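Long-range contact in 6-phosphogluconolactonase (Thermotoga maritima, PDB 1VL1), which hydrolyses 6-phosphogluconolactone to 6-phosphogluconate, the second step of the oxidative pentose phosphate pathway: residues M37-L51 and K68-D80. Numbering follows the deposited sequence.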
# COMPACT_ATOMS: atom_id res chain seq x y z
N MET A 37 -0.41 2.89 14.67
CA MET A 37 -1.63 2.09 14.69
C MET A 37 -2.22 2.11 16.09
O MET A 37 -3.42 2.22 16.26
CB MET A 37 -1.34 0.67 14.24
CG MET A 37 -0.98 0.57 12.72
SD MET A 37 -0.65 -1.14 12.15
CE MET A 37 -2.23 -1.83 12.51
N GLU A 38 -1.38 1.99 17.10
CA GLU A 38 -1.87 2.05 18.47
C GLU A 38 -2.47 3.43 18.82
O GLU A 38 -3.50 3.51 19.50
CB GLU A 38 -0.78 1.64 19.44
CG GLU A 38 -0.50 0.16 19.45
CD GLU A 38 -1.56 -0.66 20.18
OE1 GLU A 38 -2.78 -0.50 19.92
OE2 GLU A 38 -1.18 -1.45 21.05
N LYS A 39 -1.84 4.50 18.36
CA LYS A 39 -2.42 5.83 18.51
C LYS A 39 -3.81 5.93 17.83
O LYS A 39 -4.76 6.45 18.41
CB LYS A 39 -1.47 6.93 17.96
CG LYS A 39 -0.19 7.15 18.79
CD LYS A 39 0.83 8.19 18.17
CE LYS A 39 1.46 7.70 16.86
NZ LYS A 39 2.68 8.41 16.32
N LEU A 40 -3.90 5.41 16.62
CA LEU A 40 -5.14 5.49 15.85
C LEU A 40 -6.24 4.79 16.63
O LEU A 40 -7.32 5.33 16.81
CB LEU A 40 -4.94 4.93 14.43
CG LEU A 40 -4.15 5.86 13.47
CD1 LEU A 40 -3.67 5.12 12.27
CD2 LEU A 40 -5.02 7.01 13.05
N LEU A 41 -5.92 3.62 17.18
CA LEU A 41 -6.88 2.83 17.96
C LEU A 41 -7.28 3.43 19.30
O LEU A 41 -8.31 3.05 19.85
CB LEU A 41 -6.38 1.39 18.10
CG LEU A 41 -6.28 0.57 16.81
CD1 LEU A 41 -5.34 -0.60 17.04
CD2 LEU A 41 -7.65 0.08 16.34
N GLU A 42 -6.51 4.38 19.85
CA GLU A 42 -6.95 5.09 21.04
C GLU A 42 -8.09 6.05 20.69
O GLU A 42 -8.92 6.36 21.54
CB GLU A 42 -5.80 5.89 21.66
CG GLU A 42 -4.67 5.01 22.15
CD GLU A 42 -3.55 5.81 22.78
OE1 GLU A 42 -2.92 6.62 22.06
OE2 GLU A 42 -3.30 5.63 23.99
N GLU A 43 -8.10 6.51 19.45
CA GLU A 43 -9.01 7.53 18.97
C GLU A 43 -10.28 6.98 18.31
O GLU A 43 -11.33 7.62 18.37
CB GLU A 43 -8.29 8.35 17.89
CG GLU A 43 -7.09 9.14 18.36
CD GLU A 43 -6.31 9.72 17.19
OE1 GLU A 43 -6.65 9.42 16.02
OE2 GLU A 43 -5.34 10.47 17.43
N LYS A 44 -10.15 5.82 17.66
CA LYS A 44 -11.17 5.28 16.77
C LYS A 44 -11.40 3.81 17.00
O LYS A 44 -10.46 3.05 17.18
CB LYS A 44 -10.70 5.34 15.34
CG LYS A 44 -10.46 6.68 14.75
CD LYS A 44 -9.97 6.52 13.30
CE LYS A 44 -11.17 6.14 12.36
NZ LYS A 44 -10.89 5.27 11.21
N ASP A 45 -12.64 3.39 16.88
CA ASP A 45 -13.01 2.00 17.10
C ASP A 45 -12.43 1.12 16.00
O ASP A 45 -11.92 0.05 16.29
CB ASP A 45 -14.54 1.92 17.14
CG ASP A 45 -15.11 0.49 17.10
OD1 ASP A 45 -14.46 -0.47 17.59
OD2 ASP A 45 -16.26 0.26 16.62
N LYS A 46 -12.49 1.58 14.76
CA LYS A 46 -11.99 0.81 13.62
C LYS A 46 -10.97 1.64 12.87
O LYS A 46 -11.15 2.85 12.72
CB LYS A 46 -13.11 0.44 12.67
CG LYS A 46 -14.30 -0.17 13.36
CD LYS A 46 -15.32 -0.73 12.36
CE LYS A 46 -16.10 0.39 11.65
NZ LYS A 46 -17.26 -0.07 10.81
N ILE A 47 -9.93 1.01 12.38
CA ILE A 47 -8.99 1.72 11.53
C ILE A 47 -8.88 1.02 10.18
O ILE A 47 -9.13 -0.21 10.08
CB ILE A 47 -7.62 1.94 12.22
CG1 ILE A 47 -6.89 0.60 12.47
CG2 ILE A 47 -7.79 2.67 13.55
CD1 ILE A 47 -5.37 0.77 12.70
N PHE A 48 -8.49 1.80 9.16
CA PHE A 48 -8.48 1.33 7.80
C PHE A 48 -7.10 1.56 7.22
O PHE A 48 -6.60 2.71 7.20
CB PHE A 48 -9.54 2.01 6.96
CG PHE A 48 -10.89 1.82 7.53
CD1 PHE A 48 -11.33 2.68 8.54
CD2 PHE A 48 -11.66 0.72 7.20
CE1 PHE A 48 -12.54 2.49 9.16
CE2 PHE A 48 -12.92 0.52 7.84
CZ PHE A 48 -13.34 1.40 8.81
N VAL A 49 -6.48 0.45 6.82
CA VAL A 49 -5.08 0.41 6.39
C VAL A 49 -4.91 -0.16 4.97
O VAL A 49 -5.33 -1.26 4.68
CB VAL A 49 -4.20 -0.39 7.39
CG1 VAL A 49 -2.74 -0.29 7.02
CG2 VAL A 49 -4.47 0.06 8.84
N VAL A 50 -4.26 0.62 4.08
CA VAL A 50 -3.93 0.24 2.71
C VAL A 50 -2.51 -0.36 2.71
O VAL A 50 -1.61 0.20 3.37
CB VAL A 50 -3.93 1.42 1.75
CG1 VAL A 50 -3.34 1.01 0.38
CG2 VAL A 50 -5.31 1.95 1.59
N LEU A 51 -2.36 -1.52 2.06
CA LEU A 51 -1.06 -2.22 1.98
C LEU A 51 -0.63 -2.45 0.54
O LEU A 51 -1.38 -3.02 -0.25
CB LEU A 51 -1.18 -3.59 2.62
CG LEU A 51 -1.66 -3.68 4.04
CD1 LEU A 51 -1.80 -5.16 4.49
CD2 LEU A 51 -0.78 -2.86 4.98
N LYS A 68 0.65 -7.87 19.20
CA LYS A 68 -0.65 -8.08 19.84
C LYS A 68 -1.48 -6.81 19.58
O LYS A 68 -1.48 -5.86 20.36
CB LYS A 68 -0.50 -8.36 21.32
CG LYS A 68 0.13 -9.73 21.65
CD LYS A 68 -0.51 -10.95 20.94
CE LYS A 68 0.15 -12.25 21.42
NZ LYS A 68 -0.43 -13.52 20.81
N PHE A 69 -2.16 -6.81 18.45
CA PHE A 69 -3.19 -5.83 18.09
C PHE A 69 -4.56 -6.46 18.27
O PHE A 69 -4.69 -7.72 18.26
CB PHE A 69 -3.06 -5.41 16.65
CG PHE A 69 -1.85 -4.57 16.35
CD1 PHE A 69 -1.75 -3.29 16.83
CD2 PHE A 69 -0.84 -5.04 15.50
CE1 PHE A 69 -0.63 -2.51 16.53
CE2 PHE A 69 0.25 -4.26 15.18
CZ PHE A 69 0.37 -3.00 15.72
N PRO A 70 -5.59 -5.63 18.46
CA PRO A 70 -6.94 -6.12 18.40
C PRO A 70 -7.33 -6.20 16.92
O PRO A 70 -7.90 -5.26 16.37
CB PRO A 70 -7.72 -5.07 19.16
CG PRO A 70 -7.02 -3.82 18.89
CD PRO A 70 -5.55 -4.17 18.73
N TRP A 71 -7.01 -7.31 16.27
CA TRP A 71 -7.11 -7.39 14.82
C TRP A 71 -8.50 -7.21 14.29
O TRP A 71 -8.64 -6.86 13.12
CB TRP A 71 -6.61 -8.74 14.35
CG TRP A 71 -5.14 -8.94 14.63
CD1 TRP A 71 -4.60 -9.82 15.48
CD2 TRP A 71 -4.05 -8.25 14.01
NE1 TRP A 71 -3.23 -9.72 15.47
CE2 TRP A 71 -2.85 -8.77 14.57
CE3 TRP A 71 -3.95 -7.28 13.03
CZ2 TRP A 71 -1.58 -8.33 14.17
CZ3 TRP A 71 -2.70 -6.84 12.63
CH2 TRP A 71 -1.52 -7.38 13.20
N ASN A 72 -9.51 -7.59 15.07
CA ASN A 72 -10.89 -7.32 14.68
C ASN A 72 -11.23 -5.86 14.46
O ASN A 72 -12.24 -5.55 13.85
CB ASN A 72 -11.87 -7.90 15.66
CG ASN A 72 -11.75 -7.33 17.07
OD1 ASN A 72 -10.68 -7.33 17.65
ND2 ASN A 72 -12.87 -6.85 17.63
N ARG A 73 -10.40 -4.95 14.96
CA ARG A 73 -10.65 -3.49 14.79
C ARG A 73 -9.83 -2.95 13.63
O ARG A 73 -9.88 -1.75 13.35
CB ARG A 73 -10.25 -2.80 16.08
CG ARG A 73 -11.17 -3.16 17.23
CD ARG A 73 -10.78 -2.57 18.57
NE ARG A 73 -10.70 -1.11 18.47
CZ ARG A 73 -9.91 -0.35 19.22
NH1 ARG A 73 -9.18 -0.87 20.20
NH2 ARG A 73 -9.91 0.96 19.04
N ILE A 74 -9.07 -3.79 12.95
CA ILE A 74 -8.22 -3.31 11.86
C ILE A 74 -8.66 -3.86 10.53
O ILE A 74 -8.76 -5.07 10.38
CB ILE A 74 -6.73 -3.63 12.10
CG1 ILE A 74 -6.29 -3.09 13.48
CG2 ILE A 74 -5.90 -3.04 10.97
CD1 ILE A 74 -4.98 -3.68 13.99
N HIS A 75 -8.97 -2.97 9.59
CA HIS A 75 -9.39 -3.37 8.21
C HIS A 75 -8.31 -3.11 7.21
O HIS A 75 -7.72 -2.01 7.21
CB HIS A 75 -10.66 -2.62 7.83
CG HIS A 75 -11.82 -2.95 8.71
ND1 HIS A 75 -12.90 -3.67 8.28
CD2 HIS A 75 -12.02 -2.69 10.02
CE1 HIS A 75 -13.73 -3.85 9.30
NE2 HIS A 75 -13.22 -3.26 10.36
N PHE A 76 -8.03 -4.09 6.35
CA PHE A 76 -6.91 -3.99 5.43
C PHE A 76 -7.39 -3.99 3.96
O PHE A 76 -8.32 -4.70 3.64
CB PHE A 76 -5.92 -5.19 5.63
CG PHE A 76 -5.13 -5.13 6.93
CD1 PHE A 76 -4.09 -4.25 7.07
CD2 PHE A 76 -5.48 -5.90 8.01
CE1 PHE A 76 -3.35 -4.18 8.23
CE2 PHE A 76 -4.72 -5.82 9.20
CZ PHE A 76 -3.69 -4.97 9.28
N PHE A 77 -6.71 -3.22 3.13
CA PHE A 77 -7.02 -3.10 1.72
C PHE A 77 -5.75 -3.19 0.91
O PHE A 77 -4.76 -2.56 1.26
CB PHE A 77 -7.66 -1.73 1.44
CG PHE A 77 -8.87 -1.45 2.28
CD1 PHE A 77 -8.73 -1.00 3.58
CD2 PHE A 77 -10.11 -1.62 1.77
CE1 PHE A 77 -9.82 -0.80 4.37
CE2 PHE A 77 -11.24 -1.41 2.58
CZ PHE A 77 -11.09 -0.98 3.85
N LEU A 78 -5.71 -3.97 -0.16
CA LEU A 78 -4.56 -3.88 -1.07
C LEU A 78 -4.50 -2.57 -1.84
O LEU A 78 -5.55 -2.10 -2.30
CB LEU A 78 -4.63 -5.00 -2.08
CG LEU A 78 -3.96 -6.27 -1.60
CD1 LEU A 78 -4.29 -6.75 -0.22
CD2 LEU A 78 -4.25 -7.30 -2.62
N SER A 79 -3.31 -2.04 -2.10
CA SER A 79 -3.17 -0.82 -2.88
C SER A 79 -3.38 -1.15 -4.38
O SER A 79 -3.71 -0.27 -5.15
CB SER A 79 -1.78 -0.21 -2.73
OG SER A 79 -0.77 -1.15 -3.02
N ASP A 80 -3.08 -2.37 -4.76
CA ASP A 80 -3.14 -2.78 -6.13
C ASP A 80 -3.01 -4.30 -6.23
O ASP A 80 -2.56 -4.98 -5.31
CB ASP A 80 -2.06 -2.11 -6.98
CG ASP A 80 -0.68 -2.55 -6.58
OD1 ASP A 80 -0.17 -2.17 -5.50
OD2 ASP A 80 -0.07 -3.34 -7.30
O HOH W 1 -2.82 -3.53 20.93
O HOH W 2 -7.32 0.68 21.86
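R73 grips three backbone carbonyls where helix 25-43 ends and the loop to strand 47-51 follows, all close to its guanidinium plane. R73 NH2 bonds both L41 O, on a lone pair in the carbonyl plane (2.8 Å), and K44 O, less straight at 136°; R73 NE meets D45 O at 2.8 Å. A bend at chi3 (57°) brings the guanidinium edge to these carbonyls, while L41 CD2 lies over one face; D45 OD1 makes a long salt bridge to R73 NE. Replacing R73 by alanine would probably leave the three carbonyls without these N-H donors and the loop freer to shift. From here 47-51 and 74-78 run parallel, their backbone ladder starting at I47 N to R73 O and ending at S79 N to L51 O, as neighbours in a right-handed beta-alpha-beta crossover through helix 57-64. M37 sets its methyl CE over the F69 ring and against I74 CD1 at 3.6 Å. L51 CD1 meets F76 CD1 (3.6 Å) on the face shared with V49; on the other, the F48 and H75 rings lie oblique to each other, planes 32° apart. R73 and the M37 packing thus tie the helix end to 69-74, while the ladder joins the strands.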